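Local coordinates for protein ulvan Lyase-PL25 (Pseudoalteromonas sp. PLSV, PDB 5UAM) that cleaves ulvan, the sulfated rhamnose- and uronic acid-containing cell-wall polysaccharide of green seaweeds, as a polysaccharide lyase with a beta-propeller fold, at residues N157-G162 with V189-V194; Y176-H181 with V204-H209; H140-R145 with N196-A201. All coordinates share one frame; numbering follows the deposited sequence.

Contact 1: residues N157-G162 with V189-V194; sequences NITPFG and VYQKSV
The backbones of I158 and Q191 stand 7.6 Å apart at their CA atoms, the closest approach of the irregular 157-162 segment to strand 188-193, so a side chain has to bridge the gap. Q191 does this with its amide. Its OE1 accepts the backbone N-H of T159 at 3.1 Å; the bond is nearly straight (172°) and lies in the carbonyl plane, on a lone pair. The other half of the amide works too: NE2 donates to a water, 3.0 Å away, that in turn donates to N157 O, and it also donates to the backbone O of A201. With both ends of the amide engaged, its flip state is well defined, and a buried polar group is satisfied. Glutamine suits the place because it offers an acceptor and a donor on a chain long enough to span the gap.

Two carbons also touch the oxygen: I158 CB and T159 CG2, each 3.6 Å from Q191 OE1. The end of the I158 side chain leads away from the strand, and the residue packs with F200 and L177. In T159 the hydroxyl is anti to the backbone N (chi1 178°), which turns OG1 onward along the loop, where it accepts from F161 N at 3.2 Å and closes an ST turn. F161 is itself the centre of an inverse gamma turn. Such a tightly turned connection, pinned by a side chain from the sheet beside it, belongs here to the beta-propeller: the loop leads from outer strand 152-154 of one blade to strand 165-169 of the next.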
loop_
_atom_site.group_PDB
_atom_site.type_symbol
_atom_site.label_atom_id
_atom_site.label_comp_id
_atom_site.label_asym_id
_atom_site.label_seq_id
_atom_site.Cartn_x
_atom_site.Cartn_y
_atom_site.Cartn_z
ATOM N N ASN A 157 -8.959 16.587 -8.744
ATOM C CA ASN A 157 -8.321 17.024 -9.982
ATOM C C ASN A 157 -7.463 15.913 -10.599
ATOM O O ASN A 157 -6.555 16.181 -11.405
ATOM C CB ASN A 157 -7.450 18.256 -9.721
ATOM C CG ASN A 157 -6.349 17.981 -8.715
ATOM O OD1 ASN A 157 -6.320 16.926 -8.110
ATOM N ND2 ASN A 157 -5.457 18.932 -8.520
ATOM N N ILE A 158 -7.740 14.682 -10.210
ATOM C CA ILE A 158 -7.145 13.472 -10.760
ATOM C C ILE A 158 -8.272 12.698 -11.423
ATOM O O ILE A 158 -9.452 12.977 -11.204
ATOM C CB ILE A 158 -6.470 12.623 -9.672
ATOM C CG1 ILE A 158 -7.456 12.262 -8.545
ATOM C CG2 ILE A 158 -5.281 13.410 -9.090
ATOM C CD1 ILE A 158 -6.891 11.378 -7.479
ATOM N N THR A 159 -7.920 11.729 -12.265
ATOM C CA THR A 159 -8.991 10.988 -12.917
ATOM C C THR A 159 -9.844 10.273 -11.866
ATOM O O THR A 159 -9.315 9.744 -10.879
ATOM C CB THR A 159 -8.480 9.986 -13.953
ATOM O OG1 THR A 159 -9.618 9.295 -14.488
ATOM C CG2 THR A 159 -7.489 8.961 -13.362
ATOM N N PRO A 160 -11.168 10.224 -12.043
ATOM C CA PRO A 160 -11.983 9.449 -11.098
ATOM C C PRO A 160 -11.768 7.957 -11.212
ATOM O O PRO A 160 -12.129 7.216 -10.283
ATOM C CB PRO A 160 -13.415 9.816 -11.485
ATOM C CG PRO A 160 -13.313 10.234 -12.930
ATOM C CD PRO A 160 -11.992 10.932 -13.031
ATOM N N PHE A 161 -11.201 7.492 -12.323
ATOM C CA PHE A 161 -11.014 6.060 -12.574
ATOM C C PHE A 161 -9.688 5.660 -11.950
ATOM O O PHE A 161 -8.647 5.566 -12.610
ATOM C CB PHE A 161 -10.998 5.783 -14.074
ATOM C CG PHE A 161 -12.204 6.269 -14.779
ATOM C CD1 PHE A 161 -13.438 5.719 -14.506
ATOM C CD2 PHE A 161 -12.122 7.298 -15.706
ATOM C CE1 PHE A 161 -14.570 6.180 -15.135
ATOM C CE2 PHE A 161 -13.244 7.765 -16.333
ATOM C CZ PHE A 161 -14.475 7.203 -16.059
ATOM N N GLY A 162 -9.722 5.413 -10.653
ATOM C CA GLY A 162 -8.515 5.075 -9.919
ATOM C C GLY A 162 -8.775 4.142 -8.744
ATOM O O GLY A 162 -9.815 4.219 -8.086
ATOM N N VAL A 189 -0.919 3.473 -14.072
ATOM C CA VAL A 189 -0.501 4.771 -14.566
ATOM C C VAL A 189 0.109 5.578 -13.429
ATOM O O VAL A 189 -0.043 5.263 -12.248
ATOM C CB VAL A 189 -1.686 5.571 -15.139
ATOM C CG1 VAL A 189 -2.420 4.789 -16.223
ATOM C CG2 VAL A 189 -2.642 5.958 -14.016
ATOM N N TYR A 190 0.727 6.685 -13.805
ATOM C CA TYR A 190 0.924 7.781 -12.868
ATOM C C TYR A 190 0.380 9.075 -13.447
ATOM O O TYR A 190 0.258 9.240 -14.663
ATOM C CB TYR A 190 2.397 7.956 -12.474
ATOM C CG TYR A 190 3.319 8.395 -13.595
ATOM C CD1 TYR A 190 3.445 9.729 -13.944
ATOM C CD2 TYR A 190 4.091 7.474 -14.302
ATOM C CE1 TYR A 190 4.297 10.138 -14.961
ATOM C CE2 TYR A 190 4.942 7.877 -15.312
ATOM C CZ TYR A 190 5.056 9.211 -15.646
ATOM O OH TYR A 190 5.919 9.586 -16.661
ATOM N N GLN A 191 0.030 9.993 -12.536
ATOM C CA GLN A 191 -0.191 11.384 -12.886
ATOM C C GLN A 191 0.807 12.242 -12.132
ATOM O O GLN A 191 1.034 12.044 -10.933
ATOM C CB GLN A 191 -1.620 11.841 -12.579
ATOM C CG GLN A 191 -2.669 11.222 -13.478
ATOM C CD GLN A 191 -4.025 11.843 -13.329
ATOM O OE1 GLN A 191 -4.914 11.317 -12.635
ATOM N NE2 GLN A 191 -4.204 12.976 -13.982
ATOM N N LYS A 192 1.389 13.192 -12.858
ATOM C CA LYS A 192 2.470 14.038 -12.370
ATOM C C LYS A 192 1.979 15.469 -12.177
ATOM O O LYS A 192 1.303 16.027 -13.046
ATOM C CB LYS A 192 3.632 14.032 -13.376
ATOM C CG LYS A 192 4.824 14.922 -13.004
ATOM C CD LYS A 192 5.881 14.913 -14.099
ATOM C CE LYS A 192 7.007 15.830 -13.746
ATOM N NZ LYS A 192 8.045 15.844 -14.808
ATOM N N SER A 193 2.356 16.075 -11.050
ATOM C CA SER A 193 2.070 17.483 -10.789
ATOM C C SER A 193 3.364 18.198 -10.445
ATOM O O SER A 193 4.132 17.721 -9.608
ATOM C CB SER A 193 1.084 17.661 -9.623
ATOM O OG SER A 193 1.018 19.027 -9.242
ATOM N N VAL A 194 3.572 19.360 -11.059
ATOM C CA VAL A 194 4.713 20.229 -10.772
ATOM C C VAL A 194 4.321 21.484 -9.995
ATOM O O VAL A 194 5.185 22.353 -9.761
ATOM C CB VAL A 194 5.517 20.576 -12.041
ATOM C CG1 VAL A 194 5.994 19.287 -12.729
ATOM C CG2 VAL A 194 4.709 21.424 -13.008
HETATM O O HOH W 1 -6.604 14.742 -13.985
#

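Contact 2: residues Y176-H181 with V204-H209. With EDO (1,2-ethanediol), chain J; PO4 (phosphate ion), chain E.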
loop_
_atom_site.group_PDB
_atom_site.type_symbol
_atom_site.label_atom_id
_atom_site.label_comp_id
_atom_site.label_asym_id
_atom_site.label_seq_id
_atom_site.Cartn_x
_atom_site.Cartn_y
_atom_site.Cartn_z
ATOM N N TYR A 176 4.148 12.613 -7.836
ATOM C CA TYR A 176 3.676 11.530 -8.687
ATOM C C TYR A 176 2.653 10.710 -7.926
ATOM O O TYR A 176 2.933 10.237 -6.819
ATOM C CB TYR A 176 4.830 10.618 -9.114
ATOM C CG TYR A 176 5.818 11.305 -10.008
ATOM C CD1 TYR A 176 6.820 12.122 -9.496
ATOM C CD2 TYR A 176 5.754 11.149 -11.391
ATOM C CE1 TYR A 176 7.720 12.744 -10.337
ATOM C CE2 TYR A 176 6.635 11.775 -12.229
ATOM C CZ TYR A 176 7.632 12.568 -11.707
ATOM O OH TYR A 176 8.522 13.196 -12.549
ATOM N N LEU A 177 1.481 10.522 -8.528
ATOM C CA LEU A 177 0.440 9.671 -7.969
ATOM C C LEU A 177 0.327 8.450 -8.866
ATOM O O LEU A 177 -0.001 8.582 -10.045
ATOM C CB LEU A 177 -0.917 10.381 -7.900
ATOM C CG LEU A 177 -2.001 9.575 -7.186
ATOM C CD1 LEU A 177 -1.721 9.520 -5.694
ATOM C CD2 LEU A 177 -3.377 10.223 -7.447
ATOM N N PHE A 178 0.624 7.281 -8.309
ATOM C CA PHE A 178 0.545 6.007 -9.012
ATOM C C PHE A 178 -0.741 5.297 -8.600
ATOM O O PHE A 178 -1.138 5.334 -7.433
ATOM C CB PHE A 178 1.738 5.123 -8.634
ATOM C CG PHE A 178 3.034 5.636 -9.132
ATOM C CD1 PHE A 178 3.688 6.618 -8.426
ATOM C CD2 PHE A 178 3.589 5.152 -10.297
ATOM C CE1 PHE A 178 4.881 7.115 -8.854
ATOM C CE2 PHE A 178 4.803 5.686 -10.767
ATOM C CZ PHE A 178 5.425 6.666 -10.024
ATOM N N PHE A 179 -1.414 4.677 -9.556
ATOM C CA PHE A 179 -2.668 3.988 -9.295
ATOM C C PHE A 179 -3.035 3.132 -10.500
ATOM O O PHE A 179 -2.476 3.278 -11.599
ATOM C CB PHE A 179 -3.811 4.969 -8.975
ATOM C CG PHE A 179 -4.030 6.018 -10.023
ATOM C CD1 PHE A 179 -3.295 7.196 -10.027
ATOM C CD2 PHE A 179 -4.991 5.853 -11.007
ATOM C CE1 PHE A 179 -3.491 8.169 -10.993
ATOM C CE2 PHE A 179 -5.192 6.818 -11.969
ATOM C CZ PHE A 179 -4.449 7.990 -11.960
ATOM N N ARG A 180 -3.987 2.228 -10.276
ATOM C CA ARG A 180 -4.626 1.495 -11.363
ATOM C C ARG A 180 -5.744 2.343 -11.951
ATOM O O ARG A 180 -6.610 2.825 -11.221
ATOM C CB ARG A 180 -5.184 0.183 -10.835
ATOM C CG ARG A 180 -5.796 -0.723 -11.902
ATOM C CD ARG A 180 -6.329 -2.033 -11.367
ATOM N NE ARG A 180 -7.489 -1.815 -10.502
ATOM C CZ ARG A 180 -7.968 -2.732 -9.665
ATOM N NH1 ARG A 180 -7.401 -3.934 -9.579
ATOM N NH2 ARG A 180 -9.006 -2.422 -8.903
ATOM N N HIS A 181 -5.730 2.535 -13.268
ATOM C CA HIS A 181 -6.660 3.460 -13.926
ATOM C C HIS A 181 -7.997 2.778 -14.241
ATOM O O HIS A 181 -8.432 2.652 -15.389
ATOM C CB HIS A 181 -6.002 4.044 -15.175
ATOM C CG HIS A 181 -6.653 5.272 -15.743
ATOM N ND1 HIS A 181 -7.902 5.260 -16.324
ATOM C CD2 HIS A 181 -6.167 6.523 -15.945
ATOM C CE1 HIS A 181 -8.176 6.460 -16.813
ATOM N NE2 HIS A 181 -7.146 7.251 -16.576
ATOM N N VAL A 204 0.022 8.635 -17.488
ATOM C CA VAL A 204 1.033 7.934 -18.273
ATOM C C VAL A 204 0.974 6.462 -17.876
ATOM O O VAL A 204 1.169 6.116 -16.695
ATOM C CB VAL A 204 2.430 8.497 -17.970
ATOM C CG1 VAL A 204 3.506 7.712 -18.712
ATOM C CG2 VAL A 204 2.513 9.960 -18.330
ATOM N N SER A 205 0.690 5.592 -18.858
ATOM C CA SER A 205 0.588 4.156 -18.603
ATOM C C SER A 205 1.971 3.528 -18.496
ATOM O O SER A 205 2.792 3.679 -19.403
ATOM C CB SER A 205 -0.163 3.435 -19.721
ATOM O OG SER A 205 -1.525 3.798 -19.750
ATOM N N PHE A 206 2.212 2.775 -17.415
ATOM C CA PHE A 206 3.469 2.046 -17.269
ATOM C C PHE A 206 3.318 0.528 -17.241
ATOM O O PHE A 206 4.305 -0.179 -17.506
ATOM C CB PHE A 206 4.311 2.552 -16.077
ATOM C CG PHE A 206 3.714 2.264 -14.726
ATOM C CD1 PHE A 206 2.851 3.165 -14.110
ATOM C CD2 PHE A 206 4.026 1.093 -14.062
ATOM C CE1 PHE A 206 2.314 2.891 -12.876
ATOM C CE2 PHE A 206 3.497 0.814 -12.829
ATOM C CZ PHE A 206 2.630 1.716 -12.231
ATOM N N LEU A 207 2.120 0.002 -17.013
ATOM C CA LEU A 207 1.845 -1.422 -17.171
ATOM C C LEU A 207 0.591 -1.572 -18.013
ATOM O O LEU A 207 -0.420 -0.918 -17.746
ATOM C CB LEU A 207 1.640 -2.149 -15.843
ATOM C CG LEU A 207 2.938 -2.407 -15.070
ATOM C CD1 LEU A 207 2.628 -2.756 -13.610
ATOM C CD2 LEU A 207 3.740 -3.519 -15.719
ATOM N N LYS A 208 0.674 -2.415 -19.033
ATOM C CA LYS A 208 -0.380 -2.587 -20.028
ATOM C C LYS A 208 -1.326 -3.728 -19.676
ATOM O O LYS A 208 -0.888 -4.864 -19.467
ATOM C CB LYS A 208 0.285 -2.942 -21.355
ATOM C CG LYS A 208 -0.669 -3.219 -22.507
ATOM C CD LYS A 208 -1.352 -1.937 -22.951
ATOM C CE LYS A 208 -2.005 -2.148 -24.286
ATOM N NZ LYS A 208 -2.658 -0.895 -24.774
ATOM N N HIS A 209 -2.625 -3.451 -19.712
ATOM C CA HIS A 209 -3.634 -4.500 -19.768
ATOM C C HIS A 209 -4.027 -4.739 -21.219
ATOM O O HIS A 209 -4.046 -3.818 -22.040
ATOM C CB HIS A 209 -4.883 -4.131 -18.951
ATOM C CG HIS A 209 -5.924 -3.389 -19.731
ATOM N ND1 HIS A 209 -5.859 -2.029 -19.971
ATOM C CD2 HIS A 209 -7.053 -3.820 -20.346
ATOM C CE1 HIS A 209 -6.901 -1.660 -20.690
ATOM N NE2 HIS A 209 -7.644 -2.726 -20.929
HETATM C C1 EDO J . -5.283 0.786 -22.875
HETATM O O1 EDO J . -4.518 -0.418 -22.705
HETATM C C2 EDO J . -6.153 0.670 -24.121
HETATM O O2 EDO J . -7.021 -0.461 -23.982
HETATM P P PO4 E . -9.576 -5.520 -6.711
HETATM O O1 PO4 E . -10.411 -6.709 -7.143
HETATM O O2 PO4 E . -8.264 -5.541 -7.381
HETATM O O3 PO4 E . -9.403 -5.679 -5.219
HETATM O O4 PO4 E . -10.336 -4.254 -7.092
#
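F178 and F206 meet across one antiparallel propeller blade, on strands 175-180 and 204-211, which are second neighbours with strand 188-193 between them. Strand 204-211 forms a classic beta bulge at F206 and L207, both of which face W188.

The apolar contact is an offset edge-to-face aromatic pair: the edge of F178 is turned toward the face of F206, with centroids 5.8 Å apart and planes at 73°. F178 CD2 makes the closest touch, 3.7 Å from F206 CE1. Large flat rings suit this buried layer because they can reach past the middle strand; F206 also meets the ring of W273.

Two side chains also bind small molecules, probably from the crystallisation liquor. K208 NZ donates to an ethanediol oxygen, O1, at 2.8 Å. R180, a substrate-binding residue, presents the edge of its guanidinium to a phosphate that H99, H119, H184 and Y222 also hold, consistent with an anion-binding part of the active site. A leucine in place of R180 would probably leave the bound anion without this two-pronged, positively charged partner. The prongs are separate: R180 NH1 donates to phosphate O2 and R180 NH2 to O4, each at 2.9 Å.

Contact 3: residues H140-R145 with N196-A201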
loop_
_atom_site.group_PDB
_atom_site.type_symbol
_atom_site.label_atom_id
_atom_site.label_comp_id
_atom_site.label_asym_id
_atom_site.label_seq_id
_atom_site.Cartn_x
_atom_site.Cartn_y
_atom_site.Cartn_z
ATOM N N HIS A 140 -9.394 13.600 -4.213
ATOM C CA HIS A 140 -8.184 14.266 -3.748
ATOM C C HIS A 140 -8.629 15.460 -2.924
ATOM O O HIS A 140 -9.294 16.363 -3.447
ATOM C CB HIS A 140 -7.357 14.705 -4.950
ATOM C CG HIS A 140 -6.150 15.531 -4.634
ATOM N ND1 HIS A 140 -5.513 16.289 -5.600
ATOM C CD2 HIS A 140 -5.461 15.723 -3.486
ATOM C CE1 HIS A 140 -4.481 16.909 -5.054
ATOM N NE2 HIS A 140 -4.430 16.580 -3.777
ATOM N N ALA A 141 -8.285 15.459 -1.643
ATOM C CA ALA A 141 -8.552 16.560 -0.740
ATOM C C ALA A 141 -7.238 17.193 -0.320
ATOM O O ALA A 141 -6.184 16.555 -0.305
ATOM C CB ALA A 141 -9.304 16.079 0.496
ATOM N N VAL A 142 -7.299 18.468 0.057
ATOM C CA VAL A 142 -6.099 19.166 0.508
ATOM C C VAL A 142 -6.446 20.010 1.727
ATOM O O VAL A 142 -7.551 20.547 1.847
ATOM C CB VAL A 142 -5.485 20.028 -0.619
ATOM C CG1 VAL A 142 -6.388 21.170 -0.979
ATOM C CG2 VAL A 142 -4.092 20.525 -0.213
ATOM N N SER A 143 -5.491 20.129 2.640
ATOM C CA SER A 143 -5.733 20.975 3.803
ATOM C C SER A 143 -5.910 22.426 3.368
ATOM O O SER A 143 -5.304 22.880 2.394
ATOM C CB SER A 143 -4.603 20.832 4.823
ATOM O OG SER A 143 -3.359 21.307 4.342
ATOM N N LYS A 144 -6.778 23.158 4.084
ATOM C CA LYS A 144 -7.015 24.559 3.732
ATOM C C LYS A 144 -5.819 25.430 4.068
ATOM O O LYS A 144 -5.608 26.469 3.422
ATOM C CB LYS A 144 -8.252 25.077 4.444
ATOM C CG LYS A 144 -9.504 24.490 3.875
ATOM C CD LYS A 144 -10.712 25.260 4.332
ATOM C CE LYS A 144 -11.956 24.761 3.629
ATOM N NZ LYS A 144 -13.135 25.608 3.988
ATOM N N ARG A 145 -5.034 25.032 5.066
ATOM C CA ARG A 145 -3.868 25.778 5.507
ATOM C C ARG A 145 -2.695 24.822 5.643
ATOM O O ARG A 145 -2.884 23.634 5.920
ATOM C CB ARG A 145 -4.124 26.452 6.869
ATOM C CG ARG A 145 -5.232 27.489 6.823
ATOM C CD ARG A 145 -5.483 28.090 8.208
ATOM N NE ARG A 145 -4.309 28.751 8.758
ATOM N N ASN A 196 2.603 21.524 -6.837
ATOM C CA ASN A 196 2.193 21.145 -5.485
ATOM C C ASN A 196 0.818 20.495 -5.466
ATOM O O ASN A 196 0.069 20.621 -4.501
ATOM C CB ASN A 196 2.271 22.340 -4.526
ATOM C CG ASN A 196 3.679 22.883 -4.402
ATOM O OD1 ASN A 196 4.646 22.145 -4.555
ATOM N ND2 ASN A 196 3.806 24.181 -4.186
ATOM N N GLY A 197 0.485 19.764 -6.522
ATOM C CA GLY A 197 -0.733 18.981 -6.530
ATOM C C GLY A 197 -1.978 19.744 -6.904
ATOM O O GLY A 197 -3.084 19.204 -6.769
ATOM N N ARG A 198 -1.831 20.975 -7.384
ATOM C CA ARG A 198 -2.982 21.790 -7.765
ATOM C C ARG A 198 -3.467 21.446 -9.166
ATOM O O ARG A 198 -4.661 21.583 -9.450
ATOM C CB ARG A 198 -2.637 23.272 -7.628
ATOM C CG ARG A 198 -2.212 23.664 -6.226
ATOM C CD ARG A 198 -3.352 23.529 -5.243
ATOM N NE ARG A 198 -2.911 23.698 -3.855
ATOM C CZ ARG A 198 -3.735 23.920 -2.837
ATOM N NH1 ARG A 198 -5.048 24.030 -3.038
ATOM N NH2 ARG A 198 -3.240 24.047 -1.620
ATOM N N THR A 199 -2.569 21.005 -10.051
ATOM C CA THR A 199 -2.965 20.454 -11.341
ATOM C C THR A 199 -2.072 19.266 -11.666
ATOM O O THR A 199 -0.896 19.221 -11.297
ATOM C CB THR A 199 -2.894 21.474 -12.479
ATOM O OG1 THR A 199 -1.542 21.778 -12.757
ATOM C CG2 THR A 199 -3.575 22.756 -12.099
ATOM N N PHE A 200 -2.658 18.293 -12.353
ATOM C CA PHE A 200 -1.970 17.072 -12.741
ATOM C C PHE A 200 -2.035 16.922 -14.245
ATOM O O PHE A 200 -3.048 17.247 -14.870
ATOM C CB PHE A 200 -2.615 15.839 -12.111
ATOM C CG PHE A 200 -2.227 15.614 -10.682
ATOM C CD1 PHE A 200 -2.922 16.235 -9.651
ATOM C CD2 PHE A 200 -1.170 14.800 -10.363
ATOM C CE1 PHE A 200 -2.564 16.018 -8.326
ATOM C CE2 PHE A 200 -0.798 14.582 -9.054
ATOM C CZ PHE A 200 -1.497 15.199 -8.030
ATOM N N ALA A 201 -0.941 16.442 -14.815
ATOM C CA ALA A 201 -0.905 16.078 -16.220
ATOM C C ALA A 201 -1.686 14.786 -16.460
ATOM O O ALA A 201 -2.021 14.039 -15.532
ATOM C CB ALA A 201 0.544 15.934 -16.699
HETATM O O HOH W 2 -5.525 24.572 0.197
#
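A single water ties R198 to strand 139-143: it donates to the backbone O of S143 at 2.8 Å and accepts from R198 NH2 at 3.0 Å, lying at the edge of the guanidinium. CG2 of V142 lies over one face of that flat group. With chi1 at 67°, both methyls of V142 turn to the guanidinium, CG1 3.8 Å from R198 NH1 and CG2 3.9 Å from R198 NH2. Arginine suits this site because the edge of its guanidinium can bond while a face packs against V142; Y111 adds a cation-pi contact.

The two segments belong to adjacent beta-propeller blades, strand 139-143 in one and, in the next, the loop joining strands 188-193 and 204-211. G197 in that loop has a positive phi of 83°, at which a side chain would jam against the carbonyl O of N196, so glycine is called for.

H140 points its CE1 at G197 O, 3.2 Å away and near the plane of the imidazole. N157 ND2 donates to that same carbonyl oxygen, while N157 OD1 and H113 ND1 engage the two ring nitrogens of H140, fixing how the imidazole is turned. F200 approaches this ring obliquely, with its CE1 3.9 Å from H140 CE1.

How the contacts relate
Along the chain the segments run 140-145, 157-162, 176-181, 189-194, 196-201 and 204-209: contact 1 is nested within the loop closed by contact 3, and contact 2 crosses both. Contacts 1 and 2 have centres about 9 Å apart and share a blade, since strand 188-193 of contact 1 runs between the two strands of contact 2. The centre of contact 3 lies about 11 Å from that of contact 1 and about 19 Å from that of contact 2, at the junction with the preceding blade; hydrogen bonds N157 to H140 and Q191 to A201 join it to contact 1. The series thus runs from the interblade seam, away from the annotated sites, to the strand carrying a substrate-binding arginine.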